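Local coordinates for exodeoxyribonuclease III (Archaeoglobus fulgidus, PDB 2VOA), which is an AP endonuclease of the ExoIII family that acts at abasic sites in DNA and probably depends on magnesium or manganese ions, at residues I154-S158 and G212-R216; I197-Y203 and A235-R240; G217-L221 and H248-A253. The protein carries 1 engineered substitution. All coordinates share one frame; numbering follows the deposited sequence.

Contact 1: residues I154-S158 and G212-R216; sequences IDVHS and GLGWR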
ATOM      1  N   ILE A 154      11.792  26.089  21.033  1.00 27.05           N
ATOM      2  CA  ILE A 154      12.089  24.658  21.304  1.00 27.96           C
ATOM      3  C   ILE A 154      11.196  23.660  20.529  1.00 28.05           C
ATOM      4  O   ILE A 154      11.564  22.497  20.348  1.00 28.63           O
ATOM      5  CB  ILE A 154      12.059  24.359  22.828  1.00 27.72           C
ATOM      6  CG1 ILE A 154      12.720  23.005  23.156  1.00 29.31           C
ATOM      7  CG2 ILE A 154      10.627  24.476  23.360  1.00 28.47           C
ATOM      8  CD1 ILE A 154      14.116  22.861  22.698  1.00 31.29           C
ATOM      9  N   ASP A 155      10.042  24.130  20.034  1.00 27.27           N
ATOM     10  CA  ASP A 155       9.095  23.267  19.311  1.00 28.01           C
ATOM     11  C   ASP A 155       9.427  23.041  17.834  1.00 28.23           C
ATOM     12  O   ASP A 155       8.718  22.310  17.144  1.00 28.15           O
ATOM     13  CB  ASP A 155       7.667  23.823  19.429  1.00 28.02           C
ATOM     14  CG  ASP A 155       7.174  23.843  20.857  1.00 29.53           C
ATOM     15  OD1 ASP A 155       6.922  24.947  21.377  1.00 29.95           O
ATOM     16  OD2 ASP A 155       7.075  22.749  21.475  1.00 28.79           O
ATOM     17  N   VAL A 156      10.507  23.654  17.361  1.00 28.08           N
ATOM     18  CA  VAL A 156      10.946  23.481  15.967  1.00 29.05           C
ATOM     19  C   VAL A 156      12.462  23.226  15.930  1.00 29.39           C
ATOM     20  O   VAL A 156      13.218  23.689  16.807  1.00 29.40           O
ATOM     21  CB  VAL A 156      10.578  24.716  15.037  1.00 28.75           C
ATOM     22  CG1 VAL A 156       9.079  24.996  15.034  1.00 30.92           C
ATOM     23  CG2 VAL A 156      11.369  25.971  15.397  1.00 30.91           C
ATOM     24  N   HIS A 157      12.912  22.493  14.920  1.00 30.60           N
ATOM     25  CA  HIS A 157      14.343  22.170  14.835  1.00 31.61           C
ATOM     26  C   HIS A 157      15.256  23.372  14.517  1.00 31.63           C
ATOM     27  O   HIS A 157      16.432  23.388  14.921  1.00 31.82           O
ATOM     28  CB  HIS A 157      14.585  21.019  13.842  1.00 32.29           C
ATOM     29  CG  HIS A 157      14.089  21.296  12.456  1.00 34.42           C
ATOM     30  ND1 HIS A 157      14.729  22.157  11.592  1.00 37.55           N
ATOM     31  CD2 HIS A 157      13.023  20.810  11.781  1.00 34.85           C
ATOM     32  CE1 HIS A 157      14.067  22.204  10.449  1.00 38.01           C
ATOM     33  NE2 HIS A 157      13.031  21.389  10.536  1.00 36.62           N
ATOM     34  N   SER A 158      14.732  24.361  13.791  1.00 32.66           N
ATOM     35  CA  SER A 158      15.537  25.495  13.287  1.00 33.07           C
ATOM     36  C   SER A 158      14.778  26.821  13.382  1.00 33.60           C
ATOM     37  O   SER A 158      14.375  27.395  12.358  1.00 33.09           O
ATOM     38  CB  SER A 158      15.965  25.259  11.830  1.00 33.36           C
ATOM     39  OG  SER A 158      16.714  24.065  11.696  1.00 34.82           O
ATOM     40  N   GLY A 212      17.242  14.773  13.779  1.00 35.81           N
ATOM     41  CA  GLY A 212      16.418  15.607  14.662  1.00 34.73           C
ATOM     42  C   GLY A 212      15.695  16.729  13.936  1.00 34.40           C
ATOM     43  O   GLY A 212      15.515  17.821  14.489  1.00 35.22           O
ATOM     44  N   LEU A 213      15.271  16.466  12.701  1.00 32.59           N
ATOM     45  CA  LEU A 213      14.572  17.476  11.898  1.00 31.30           C
ATOM     46  C   LEU A 213      13.070  17.266  12.027  1.00 30.80           C
ATOM     47  O   LEU A 213      12.397  16.779  11.106  1.00 29.65           O
ATOM     48  CB  LEU A 213      15.028  17.429  10.434  1.00 30.70           C
ATOM     49  CG  LEU A 213      16.523  17.686  10.166  1.00 31.72           C
ATOM     50  CD1 LEU A 213      16.786  17.491   8.691  1.00 30.62           C
ATOM     51  CD2 LEU A 213      16.896  19.085  10.615  1.00 32.90           C
ATOM     52  N   GLY A 214      12.556  17.626  13.199  1.00 29.42           N
ATOM     53  CA  GLY A 214      11.141  17.510  13.490  1.00 29.24           C
ATOM     54  C   GLY A 214      10.532  18.801  14.005  1.00 29.62           C
ATOM     55  O   GLY A 214      11.235  19.828  14.171  1.00 28.42           O
ATOM     56  N   TRP A 215       9.220  18.713  14.234  1.00 29.42           N
ATOM     57  CA  TRP A 215       8.360  19.795  14.750  1.00 30.59           C
ATOM     58  C   TRP A 215       7.495  19.278  15.873  1.00 30.01           C
ATOM     59  O   TRP A 215       7.193  18.077  15.950  1.00 28.66           O
ATOM     60  CB  TRP A 215       7.377  20.273  13.661  1.00 32.72           C
ATOM     61  CG  TRP A 215       7.978  20.787  12.431  1.00 35.12           C
ATOM     62  CD1 TRP A 215       8.684  20.073  11.490  1.00 35.83           C
ATOM     63  CD2 TRP A 215       7.918  22.133  11.952  1.00 36.79           C
ATOM     64  NE1 TRP A 215       9.073  20.899  10.477  1.00 38.63           N
ATOM     65  CE2 TRP A 215       8.620  22.167  10.729  1.00 37.83           C
ATOM     66  CE3 TRP A 215       7.340  23.316  12.442  1.00 38.68           C
ATOM     67  CZ2 TRP A 215       8.772  23.347   9.975  1.00 38.79           C
ATOM     68  CZ3 TRP A 215       7.509  24.513  11.677  1.00 37.32           C
ATOM     69  CH2 TRP A 215       8.206  24.498  10.471  1.00 37.52           C
ATOM     70  N   ARG A 216       7.067  20.183  16.760  1.00 28.46           N
ATOM     71  CA  ARG A 216       6.133  19.792  17.820  1.00 29.36           C
ATOM     72  C   ARG A 216       4.917  20.733  17.732  1.00 29.40           C
ATOM     73  O   ARG A 216       4.833  21.762  18.434  1.00 28.83           O
ATOM     74  CB  ARG A 216       6.815  19.815  19.209  1.00 29.65           C
ATOM     75  CG  ARG A 216       6.085  18.926  20.270  1.00 29.27           C
ATOM     76  CD  ARG A 216       4.737  19.505  20.702  1.00 29.94           C
ATOM     77  NE  ARG A 216       4.951  20.729  21.469  1.00 27.87           N
ATOM     78  CZ  ARG A 216       4.166  21.176  22.448  1.00 30.68           C
ATOM     79  NH1 ARG A 216       3.039  20.526  22.789  1.00 31.33           N
ATOM     80  NH2 ARG A 216       4.518  22.280  23.093  1.00 29.76           N
TER
HETATM   81  O   HOH W   1       6.599  24.609  24.050  1.00 21.10           O
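With its CG opposite the backbone N (chi1 -158°) and the chain bent at chi2 and chi3, R216 curls back until its guanidinium lies alongside D155, both side chains pointing the same way. It grips side-on: NE to D155 OD2 at 2.9 Å and NH2 to the same oxygen at 3.1 Å, both from one face of the carboxylate. OD2 also pairs with R189, and R216 NH2 with D186. A water donates to D155 OD1 and accepts only a weak bond from R216 NH2. A lysine in place of R216 would probably leave D155 OD2 with at most one donor from this side chain and D186 without its mate. R216 N donates to D155 O (2.7 Å). At H157, CG between N and the carbonyl carbon (chi1 58°) swings the imidazole toward 212-216, where L213 CD2 covers one face of the H157 ring, 4.0 Å from its centroid; the edge of H157 turns toward the face of the W215 five-membered ring, an offset edge-to-face pair with planes 81° apart. V156 CG1 packs on W215 CE3 at 3.5 Å. The paired loops, after strand 141-144 and before strand 218-222, lie beside helix 187-191, where R216 rests on L188 and R189.

Contact 2: residues I197-Y203 and A235-R240; sequences IYTFYDY and ADIKPR. With nucleotides of chain C.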
ATOM      1  N   ILE A 197      11.590  17.582  21.764  1.00 29.20           N
ATOM      2  CA  ILE A 197      10.637  16.479  21.634  1.00 29.54           C
ATOM      3  C   ILE A 197       9.748  16.835  20.458  1.00 29.79           C
ATOM      4  O   ILE A 197       9.118  17.891  20.467  1.00 30.08           O
ATOM      5  CB  ILE A 197       9.771  16.317  22.880  1.00 29.43           C
ATOM      6  CG1 ILE A 197      10.639  15.978  24.099  1.00 30.95           C
ATOM      7  CG2 ILE A 197       8.678  15.212  22.641  1.00 30.61           C
ATOM      8  CD1 ILE A 197       9.890  15.880  25.400  1.00 33.51           C
ATOM      9  N   TYR A 198       9.701  15.956  19.449  1.00 29.17           N
ATOM     10  CA  TYR A 198       8.970  16.271  18.217  1.00 29.67           C
ATOM     11  C   TYR A 198       7.859  15.252  18.010  1.00 29.29           C
ATOM     12  O   TYR A 198       8.021  14.077  18.340  1.00 30.04           O
ATOM     13  CB  TYR A 198       9.894  16.325  16.999  1.00 30.05           C
ATOM     14  CG  TYR A 198      11.000  17.329  17.166  1.00 30.57           C
ATOM     15  CD1 TYR A 198      12.323  16.939  17.010  1.00 31.77           C
ATOM     16  CD2 TYR A 198      10.726  18.660  17.520  1.00 30.82           C
ATOM     17  CE1 TYR A 198      13.375  17.841  17.155  1.00 31.66           C
ATOM     18  CE2 TYR A 198      11.778  19.583  17.665  1.00 29.28           C
ATOM     19  CZ  TYR A 198      13.091  19.155  17.515  1.00 30.54           C
ATOM     20  OH  TYR A 198      14.133  20.055  17.663  1.00 32.23           O
ATOM     21  N   THR A 199       6.719  15.737  17.535  1.00 29.30           N
ATOM     22  CA  THR A 199       5.551  14.902  17.279  1.00 30.14           C
ATOM     23  C   THR A 199       5.313  14.727  15.766  1.00 30.30           C
ATOM     24  O   THR A 199       4.323  14.129  15.357  1.00 30.15           O
ATOM     25  CB  THR A 199       4.278  15.479  17.957  1.00 30.31           C
ATOM     26  OG1 THR A 199       4.095  16.856  17.581  1.00 30.27           O
ATOM     27  CG2 THR A 199       4.371  15.346  19.489  1.00 32.63           C
ATOM     28  N   PHE A 200       6.201  15.317  14.960  1.00 28.78           N
ATOM     29  CA  PHE A 200       6.082  15.298  13.502  1.00 28.62           C
ATOM     30  C   PHE A 200       7.451  15.301  12.838  1.00 28.82           C
ATOM     31  O   PHE A 200       8.317  16.103  13.183  1.00 28.06           O
ATOM     32  CB  PHE A 200       5.278  16.499  13.016  1.00 29.54           C
ATOM     33  CG  PHE A 200       5.321  16.687  11.524  1.00 28.66           C
ATOM     34  CD1 PHE A 200       4.631  15.817  10.687  1.00 31.75           C
ATOM     35  CD2 PHE A 200       6.054  17.726  10.965  1.00 32.69           C
ATOM     36  CE1 PHE A 200       4.667  15.986   9.278  1.00 30.93           C
ATOM     37  CE2 PHE A 200       6.090  17.911   9.566  1.00 33.92           C
ATOM     38  CZ  PHE A 200       5.386  17.016   8.725  1.00 31.02           C
ATOM     39  N   TYR A 201       7.638  14.399  11.873  1.00 28.26           N
ATOM     40  CA  TYR A 201       8.821  14.397  11.017  1.00 28.71           C
ATOM     41  C   TYR A 201       8.300  14.254   9.596  1.00 28.75           C
ATOM     42  O   TYR A 201       7.577  13.295   9.296  1.00 28.68           O
ATOM     43  CB  TYR A 201       9.744  13.214  11.331  1.00 29.54           C
ATOM     44  CG  TYR A 201      10.373  13.272  12.698  1.00 29.89           C
ATOM     45  CD1 TYR A 201       9.757  12.663  13.784  1.00 31.27           C
ATOM     46  CD2 TYR A 201      11.612  13.899  12.898  1.00 31.39           C
ATOM     47  CE1 TYR A 201      10.335  12.689  15.055  1.00 31.78           C
ATOM     48  CE2 TYR A 201      12.193  13.930  14.158  1.00 31.77           C
ATOM     49  CZ  TYR A 201      11.551  13.330  15.222  1.00 31.20           C
ATOM     50  OH  TYR A 201      12.131  13.338  16.472  1.00 31.16           O
ATOM     51  N   ASP A 202       8.642  15.207   8.736  1.00 28.91           N
ATOM     52  CA  ASP A 202       8.145  15.224   7.355  1.00 29.57           C
ATOM     53  C   ASP A 202       8.647  14.008   6.597  1.00 29.41           C
ATOM     54  O   ASP A 202       9.838  13.722   6.634  1.00 28.79           O
ATOM     55  CB  ASP A 202       8.582  16.530   6.674  1.00 29.96           C
ATOM     56  CG  ASP A 202       7.892  16.772   5.354  1.00 33.70           C
ATOM     57  OD1 ASP A 202       7.885  15.872   4.501  1.00 33.74           O
ATOM     58  OD2 ASP A 202       7.404  17.912   5.137  1.00 37.26           O
ATOM     59  N   TYR A 203       7.749  13.291   5.916  1.00 29.03           N
ATOM     60  CA  TYR A 203       8.139  12.109   5.139  1.00 29.44           C
ATOM     61  C   TYR A 203       9.244  12.421   4.115  1.00 29.48           C
ATOM     62  O   TYR A 203      10.066  11.556   3.758  1.00 29.69           O
ATOM     63  CB  TYR A 203       6.960  11.599   4.332  1.00 28.56           C
ATOM     64  CG  TYR A 203       5.828  10.905   5.064  1.00 27.37           C
ATOM     65  CD1 TYR A 203       4.502  11.274   4.814  1.00 26.71           C
ATOM     66  CD2 TYR A 203       6.064   9.843   5.938  1.00 27.36           C
ATOM     67  CE1 TYR A 203       3.435  10.607   5.419  1.00 26.35           C
ATOM     68  CE2 TYR A 203       4.993   9.171   6.569  1.00 26.38           C
ATOM     69  CZ  TYR A 203       3.690   9.546   6.286  1.00 27.89           C
ATOM     70  OH  TYR A 203       2.634   8.886   6.872  1.00 27.11           O
ATOM     71  N   ALA A 235       6.074  11.834  23.918  1.00 31.39           N
ATOM     72  CA  ALA A 235       5.787  11.454  22.541  1.00 31.87           C
ATOM     73  C   ALA A 235       6.307  10.048  22.325  1.00 31.65           C
ATOM     74  O   ALA A 235       7.431   9.731  22.715  1.00 33.39           O
ATOM     75  CB  ALA A 235       6.422  12.446  21.534  1.00 32.06           C
ATOM     76  N   ASP A 236       5.494   9.202  21.714  1.00 31.11           N
ATOM     77  CA  ASP A 236       5.890   7.805  21.466  1.00 31.00           C
ATOM     78  C   ASP A 236       6.501   7.613  20.077  1.00 31.25           C
ATOM     79  O   ASP A 236       5.793   7.624  19.074  1.00 31.16           O
ATOM     80  CB  ASP A 236       4.677   6.888  21.672  1.00 30.86           C
ATOM     81  CG  ASP A 236       5.027   5.402  21.621  1.00 32.07           C
ATOM     82  OD1 ASP A 236       4.084   4.593  21.819  1.00 31.20           O
ATOM     83  OD2 ASP A 236       6.216   5.039  21.400  1.00 32.38           O
ATOM     84  N   ILE A 237       7.827   7.451  20.026  1.00 31.22           N
ATOM     85  CA  ILE A 237       8.551   7.298  18.757  1.00 30.85           C
ATOM     86  C   ILE A 237       8.320   5.930  18.073  1.00 31.20           C
ATOM     87  O   ILE A 237       8.512   5.782  16.852  1.00 30.98           O
ATOM     88  CB  ILE A 237      10.085   7.585  18.941  1.00 31.62           C
ATOM     89  CG1 ILE A 237      10.816   7.766  17.591  1.00 31.13           C
ATOM     90  CG2 ILE A 237      10.749   6.499  19.767  1.00 31.48           C
ATOM     91  CD1 ILE A 237      10.342   8.931  16.772  1.00 32.98           C
ATOM     92  N   LYS A 238       7.924   4.920  18.851  1.00 31.14           N
ATOM     93  CA  LYS A 238       7.830   3.551  18.313  1.00 32.12           C
ATOM     94  C   LYS A 238       6.936   3.405  17.053  1.00 31.26           C
ATOM     95  O   LYS A 238       7.398   2.845  16.043  1.00 31.79           O
ATOM     96  CB  LYS A 238       7.450   2.541  19.408  1.00 32.53           C
ATOM     97  CG  LYS A 238       8.527   2.364  20.456  1.00 36.47           C
ATOM     98  CD  LYS A 238       8.134   1.310  21.479  1.00 42.17           C
ATOM     99  CE  LYS A 238       9.104   1.323  22.659  1.00 46.05           C
ATOM    100  NZ  LYS A 238       8.369   1.125  23.954  1.00 48.22           N
ATOM    101  N   PRO A 239       5.682   3.906  17.101  1.00 31.67           N
ATOM    102  CA  PRO A 239       4.845   3.844  15.884  1.00 31.63           C
ATOM    103  C   PRO A 239       5.427   4.612  14.682  1.00 31.47           C
ATOM    104  O   PRO A 239       5.137   4.251  13.532  1.00 32.38           O
ATOM    105  CB  PRO A 239       3.499   4.450  16.311  1.00 32.06           C
ATOM    106  CG  PRO A 239       3.658   4.963  17.709  1.00 32.10           C
ATOM    107  CD  PRO A 239       4.990   4.526  18.251  1.00 30.20           C
ATOM    108  N   ARG A 240       6.247   5.636  14.947  1.00 30.15           N
ATOM    109  CA  ARG A 240       6.903   6.414  13.875  1.00 30.68           C
ATOM    110  C   ARG A 240       8.029   5.648  13.145  1.00 30.19           C
ATOM    111  O   ARG A 240       8.404   5.974  12.016  1.00 29.89           O
ATOM    112  CB  ARG A 240       7.407   7.759  14.422  1.00 30.67           C
ATOM    113  CG  ARG A 240       7.957   8.724  13.347  1.00 30.83           C
ATOM    114  CD  ARG A 240       6.863   9.148  12.366  1.00 30.83           C
ATOM    115  NE  ARG A 240       7.291  10.064  11.288  1.00 28.58           N
ATOM    116  CZ  ARG A 240       7.900   9.669  10.164  1.00 28.98           C
ATOM    117  NH1 ARG A 240       8.244   8.395   9.994  1.00 29.12           N
ATOM    118  NH2 ARG A 240       8.231  10.549   9.231  1.00 31.60           N
TER
ATOM    119  P    DC C   2       7.458   7.112   1.855  1.00 31.81           P
ATOM    120  OP1  DC C   2       7.939   6.680   3.181  1.00 33.87           O
ATOM    121  OP2  DC C   2       7.726   6.274   0.652  1.00 29.49           O
ATOM    122  O5'  DC C   2       5.887   7.299   1.879  1.00 29.13           O
ATOM    123  C5'  DC C   2       5.338   7.995   2.999  1.00 26.57           C
ATOM    124  C4'  DC C   2       3.917   8.401   2.720  1.00 27.83           C
ATOM    125  O4'  DC C   2       3.965   9.564   1.860  1.00 28.64           O
ATOM    126  C3'  DC C   2       3.045   7.351   2.028  1.00 27.39           C
ATOM    127  O3'  DC C   2       1.841   7.254   2.731  1.00 30.01           O
ATOM    128  C2'  DC C   2       2.755   7.973   0.665  1.00 29.28           C
ATOM    129  C1'  DC C   2       2.842   9.457   1.025  1.00 27.71           C
ATOM    130  N1   DC C   2       2.954  10.389  -0.173  1.00 27.53           N
ATOM    131  C2   DC C   2       2.332  11.644  -0.103  1.00 27.64           C
ATOM    132  O2   DC C   2       1.747  11.979   0.932  1.00 27.20           O
ATOM    133  N3   DC C   2       2.402  12.464  -1.186  1.00 27.45           N
ATOM    134  C4   DC C   2       3.037  12.065  -2.288  1.00 27.91           C
ATOM    135  N4   DC C   2       3.065  12.925  -3.310  1.00 27.71           N
ATOM    136  C5   DC C   2       3.678  10.800  -2.390  1.00 27.40           C
ATOM    137  C6   DC C   2       3.603   9.992  -1.321  1.00 28.29           C
ATOM    138  O5'  DG C   1      10.714  11.895  -0.475  1.00 38.38           O
ATOM    139  C5'  DG C   1       9.985  10.699  -0.690  1.00 31.67           C
ATOM    140  C4'  DG C   1       9.151  10.368   0.538  1.00 30.99           C
ATOM    141  O4'  DG C   1       8.214  11.430   0.895  1.00 27.81           O
ATOM    142  C3'  DG C   1       8.272   9.141   0.376  1.00 30.64           C
ATOM    143  O3'  DG C   1       8.079   8.559   1.653  1.00 31.74           O
ATOM    144  C2'  DG C   1       6.958   9.696  -0.166  1.00 28.93           C
ATOM    145  C1'  DG C   1       6.894  11.042   0.555  1.00 28.08           C
ATOM    146  N9   DG C   1       6.363  12.123  -0.252  1.00 28.13           N
ATOM    147  C8   DG C   1       6.635  12.401  -1.579  1.00 28.76           C
ATOM    148  N7   DG C   1       6.029  13.469  -2.005  1.00 27.89           N
ATOM    149  C5   DG C   1       5.339  13.932  -0.902  1.00 27.46           C
ATOM    150  C6   DG C   1       4.499  15.048  -0.783  1.00 28.07           C
ATOM    151  O6   DG C   1       4.232  15.865  -1.680  1.00 28.06           O
ATOM    152  N1   DG C   1       3.991  15.182   0.515  1.00 28.50           N
ATOM    153  C2   DG C   1       4.245  14.309   1.561  1.00 28.37           C
ATOM    154  N2   DG C   1       3.658  14.582   2.744  1.00 27.61           N
ATOM    155  N3   DG C   1       5.037  13.244   1.444  1.00 26.55           N
ATOM    156  C4   DG C   1       5.537  13.122   0.191  1.00 28.58           C
TER
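At the DNA-facing rim of this DNase I-like fold, the loop carrying Y201 and Y203 is fastened to the short helix 238-241 by R240. R240 NH2 donates to Y201 O at 2.8 Å along a nearly straight N-H line (170°). The acceptor lies in the guanidinium plane, whereas the donor stands above the carbonyl plane rather than on a lone pair. With CG opposite its backbone N (chi1 -173°) and a bend at chi2, the arginine reaches from the helix to the loop, and NE is held by the backbone O of D247, whose side chain is a predicted magnesium ligand; the two bonds together would restrict rotation of the guanidinium. Its NH2 also packs against Y201 CB and, obliquely, 4.0 Å from Y203 CD2.

The helix itself is capped by D236, whose OD2 accepts from K238 N at 3.1 Å. Earlier in the loop T199 and F200 both face W215, a classic beta bulge; just before it, I197 CG2 meets A235 CB, at the end of strand 230-235, at 3.7 Å, and T199 CG2 touches the same methyl more loosely. Between these two ends I237 CD1 approaches Y201 CE1 at 4.1 Å, the side chains crossing at about a right angle.

Y203 carries the contact to the nucleic acid. The sugar of DC2 of chain C lies over one face of its ring, C5' 3.5 Å above the centre, while DG1 of chain C comes to the ring edge with its base. The hydroxyl of Y203 is anchored by P245 O and N10 ND2.

Contact 3: residues G217-L221 and H248-A253; sequences GDAIL and HLPLVA. Engineered in segment 217-221: G217 (natural residue Val).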
ATOM      1  N   GLY A 217       3.998  20.378  16.828  1.00 28.54           N
ATOM      2  CA  GLY A 217       2.765  21.157  16.601  1.00 29.32           C
ATOM      3  C   GLY A 217       1.497  20.505  17.158  1.00 30.42           C
ATOM      4  O   GLY A 217       0.392  21.063  17.011  1.00 31.25           O
ATOM      5  N   ASP A 218       1.649  19.333  17.766  1.00 29.85           N
ATOM      6  CA  ASP A 218       0.563  18.581  18.422  1.00 30.59           C
ATOM      7  C   ASP A 218       0.627  18.868  19.931  1.00 30.97           C
ATOM      8  O   ASP A 218       1.713  19.013  20.500  1.00 30.68           O
ATOM      9  CB  ASP A 218       0.709  17.073  18.173  1.00 31.73           C
ATOM     10  CG  ASP A 218       0.730  16.727  16.708  1.00 32.96           C
ATOM     11  OD1 ASP A 218       1.837  16.589  16.129  1.00 33.86           O
ATOM     12  OD2 ASP A 218      -0.378  16.608  16.145  1.00 35.17           O
ATOM     13  N   ALA A 219      -0.529  18.938  20.601  1.00 30.04           N
ATOM     14  CA  ALA A 219      -0.516  19.322  22.020  1.00 29.78           C
ATOM     15  C   ALA A 219      -1.694  18.691  22.774  1.00 30.46           C
ATOM     16  O   ALA A 219      -2.742  18.379  22.171  1.00 30.24           O
ATOM     17  CB  ALA A 219      -0.506  20.865  22.199  1.00 29.78           C
ATOM     18  N   ILE A 220      -1.480  18.512  24.079  1.00 30.42           N
ATOM     19  CA  ILE A 220      -2.550  18.207  25.011  1.00 29.97           C
ATOM     20  C   ILE A 220      -2.587  19.351  26.023  1.00 30.23           C
ATOM     21  O   ILE A 220      -1.647  19.533  26.798  1.00 28.99           O
ATOM     22  CB  ILE A 220      -2.314  16.866  25.740  1.00 29.15           C
ATOM     23  CG1 ILE A 220      -2.349  15.702  24.724  1.00 31.57           C
ATOM     24  CG2 ILE A 220      -3.363  16.674  26.866  1.00 29.00           C
ATOM     25  CD1 ILE A 220      -1.816  14.374  25.295  1.00 32.40           C
ATOM     26  N   LEU A 221      -3.673  20.128  25.991  1.00 29.83           N
ATOM     27  CA  LEU A 221      -3.809  21.295  26.858  1.00 30.22           C
ATOM     28  C   LEU A 221      -4.858  20.987  27.902  1.00 30.75           C
ATOM     29  O   LEU A 221      -5.968  20.601  27.554  1.00 31.88           O
ATOM     30  CB  LEU A 221      -4.225  22.526  26.050  1.00 30.55           C
ATOM     31  CG  LEU A 221      -3.309  23.113  24.961  1.00 34.33           C
ATOM     32  CD1 LEU A 221      -1.844  23.023  25.327  1.00 33.84           C
ATOM     33  CD2 LEU A 221      -3.513  22.456  23.662  1.00 35.22           C
ATOM     34  N   HIS A 248       3.224  11.732  11.903  1.00 28.47           N
ATOM     35  CA  HIS A 248       3.164  12.184  13.303  1.00 29.48           C
ATOM     36  C   HIS A 248       3.392  11.033  14.298  1.00 30.35           C
ATOM     37  O   HIS A 248       3.184   9.856  13.951  1.00 30.64           O
ATOM     38  CB  HIS A 248       1.809  12.848  13.588  1.00 29.87           C
ATOM     39  CG  HIS A 248       1.626  14.148  12.886  1.00 30.91           C
ATOM     40  ND1 HIS A 248       1.571  15.354  13.562  1.00 33.06           N
ATOM     41  CD2 HIS A 248       1.434  14.434  11.581  1.00 31.81           C
ATOM     42  CE1 HIS A 248       1.400  16.329  12.689  1.00 32.37           C
ATOM     43  NE2 HIS A 248       1.325  15.804  11.481  1.00 34.09           N
ATOM     44  N   LEU A 249       3.775  11.397  15.530  1.00 30.69           N
ATOM     45  CA  LEU A 249       3.869  10.480  16.677  1.00 31.89           C
ATOM     46  C   LEU A 249       2.657  10.697  17.615  1.00 31.07           C
ATOM     47  O   LEU A 249       2.181  11.839  17.745  1.00 31.89           O
ATOM     48  CB  LEU A 249       5.115  10.826  17.522  1.00 32.59           C
ATOM     49  CG  LEU A 249       6.534  10.486  17.086  1.00 33.61           C
ATOM     50  CD1 LEU A 249       6.958  11.290  15.860  1.00 33.09           C
ATOM     51  CD2 LEU A 249       7.477  10.751  18.239  1.00 33.29           C
ATOM     52  N   PRO A 250       2.172   9.633  18.304  1.00 30.73           N
ATOM     53  CA  PRO A 250       1.220   9.914  19.388  1.00 30.23           C
ATOM     54  C   PRO A 250       1.865  10.741  20.503  1.00 30.41           C
ATOM     55  O   PRO A 250       3.059  10.554  20.826  1.00 30.59           O
ATOM     56  CB  PRO A 250       0.891   8.510  19.952  1.00 31.36           C
ATOM     57  CG  PRO A 250       1.145   7.597  18.829  1.00 31.06           C
ATOM     58  CD  PRO A 250       2.388   8.178  18.166  1.00 31.71           C
ATOM     59  N   LEU A 251       1.077  11.637  21.083  1.00 30.18           N
ATOM     60  CA  LEU A 251       1.485  12.387  22.257  1.00 30.67           C
ATOM     61  C   LEU A 251       0.560  11.896  23.382  1.00 30.87           C
ATOM     62  O   LEU A 251      -0.665  11.825  23.179  1.00 30.22           O
ATOM     63  CB  LEU A 251       1.352  13.901  22.017  1.00 31.22           C
ATOM     64  CG  LEU A 251       1.757  14.802  23.187  1.00 33.15           C
ATOM     65  CD1 LEU A 251       3.263  14.684  23.464  1.00 36.71           C
ATOM     66  CD2 LEU A 251       1.327  16.264  22.904  1.00 32.81           C
ATOM     67  N   VAL A 252       1.158  11.506  24.513  1.00 29.57           N
ATOM     68  CA  VAL A 252       0.448  10.816  25.610  1.00 29.53           C
ATOM     69  C   VAL A 252       0.594  11.631  26.893  1.00 29.25           C
ATOM     70  O   VAL A 252       1.692  12.118  27.190  1.00 29.63           O
ATOM     71  CB  VAL A 252       1.016   9.384  25.852  1.00 29.23           C
ATOM     72  CG1 VAL A 252       0.191   8.619  26.908  1.00 31.57           C
ATOM     73  CG2 VAL A 252       1.075   8.588  24.534  1.00 31.12           C
ATOM     74  N   ALA A 253      -0.500  11.808  27.636  1.00 28.64           N
ATOM     75  CA  ALA A 253      -0.423  12.423  28.970  1.00 28.60           C
ATOM     76  C   ALA A 253      -1.112  11.517  29.975  1.00 29.24           C
ATOM     77  O   ALA A 253      -2.127  10.872  29.650  1.00 29.48           O
ATOM     78  CB  ALA A 253      -1.117  13.796  28.964  1.00 28.78           C
TER
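D218 OD1 is gripped by two donors, H248 ND1 across the contact and the hydroxyl of T199. The histidine bond measures 2.9 Å from ND1 to OD1 and bends to 151° at the hydrogen; it uses the syn lone pair of OD1, and OD1 lies almost in the plane of the imidazole. Carboxylate and ring stand nearly perpendicular, 83° apart. Both residues have CG opposite the carbonyl carbon, which sends the two groups to meet between the backbones. H248 is predicted to be the proton acceptor of the active site and D218 to be important for catalysis; the hydrogen bond is consistent with the aspartate fixing the orientation of the ring, which also packs near F200, N8 and D146.

Further along, the contact turns apolar. L251 CD2 reaches over to the backbone, 3.7 Å from A219 CA and equally close to D218 O. I220 slides past L251 in the opposite direction, and its CD1 touches L251 O at 3.5 Å and A253 CB at 3.8 Å.

Strands 218-222 and 251-255 belong to different sheets: their short segments run 15° from parallel with axes 7.6 Å apart, and I220 and L251 meet between the sheets of the sandwich. I220 also rests on T6 of strand 2-8, L251 on C233 of strand 230-235, and on the outer side A219 lies against Y176 of helix 170-180.

How the contacts relate
From the N terminus, the loop 154-158 comes first and closes in contact 1 on 212-216, a span that takes in helices 170-180 and 187-191. Segment 197-203 opens within that span but finds its mate only at 235-240, so contacts 1 and 2 cross; W215 meets T199 and F200 by backbone bonds, laying the loops side by side. Contact 3 starts where contact 1 ends, at 217, and follows it in series, yet its second segment lies beyond 240, so it crosses contact 2. There T199 joins D218 and L249. Together the three run from the outer loops, through the DNA-facing rim, into the core between the two sheets.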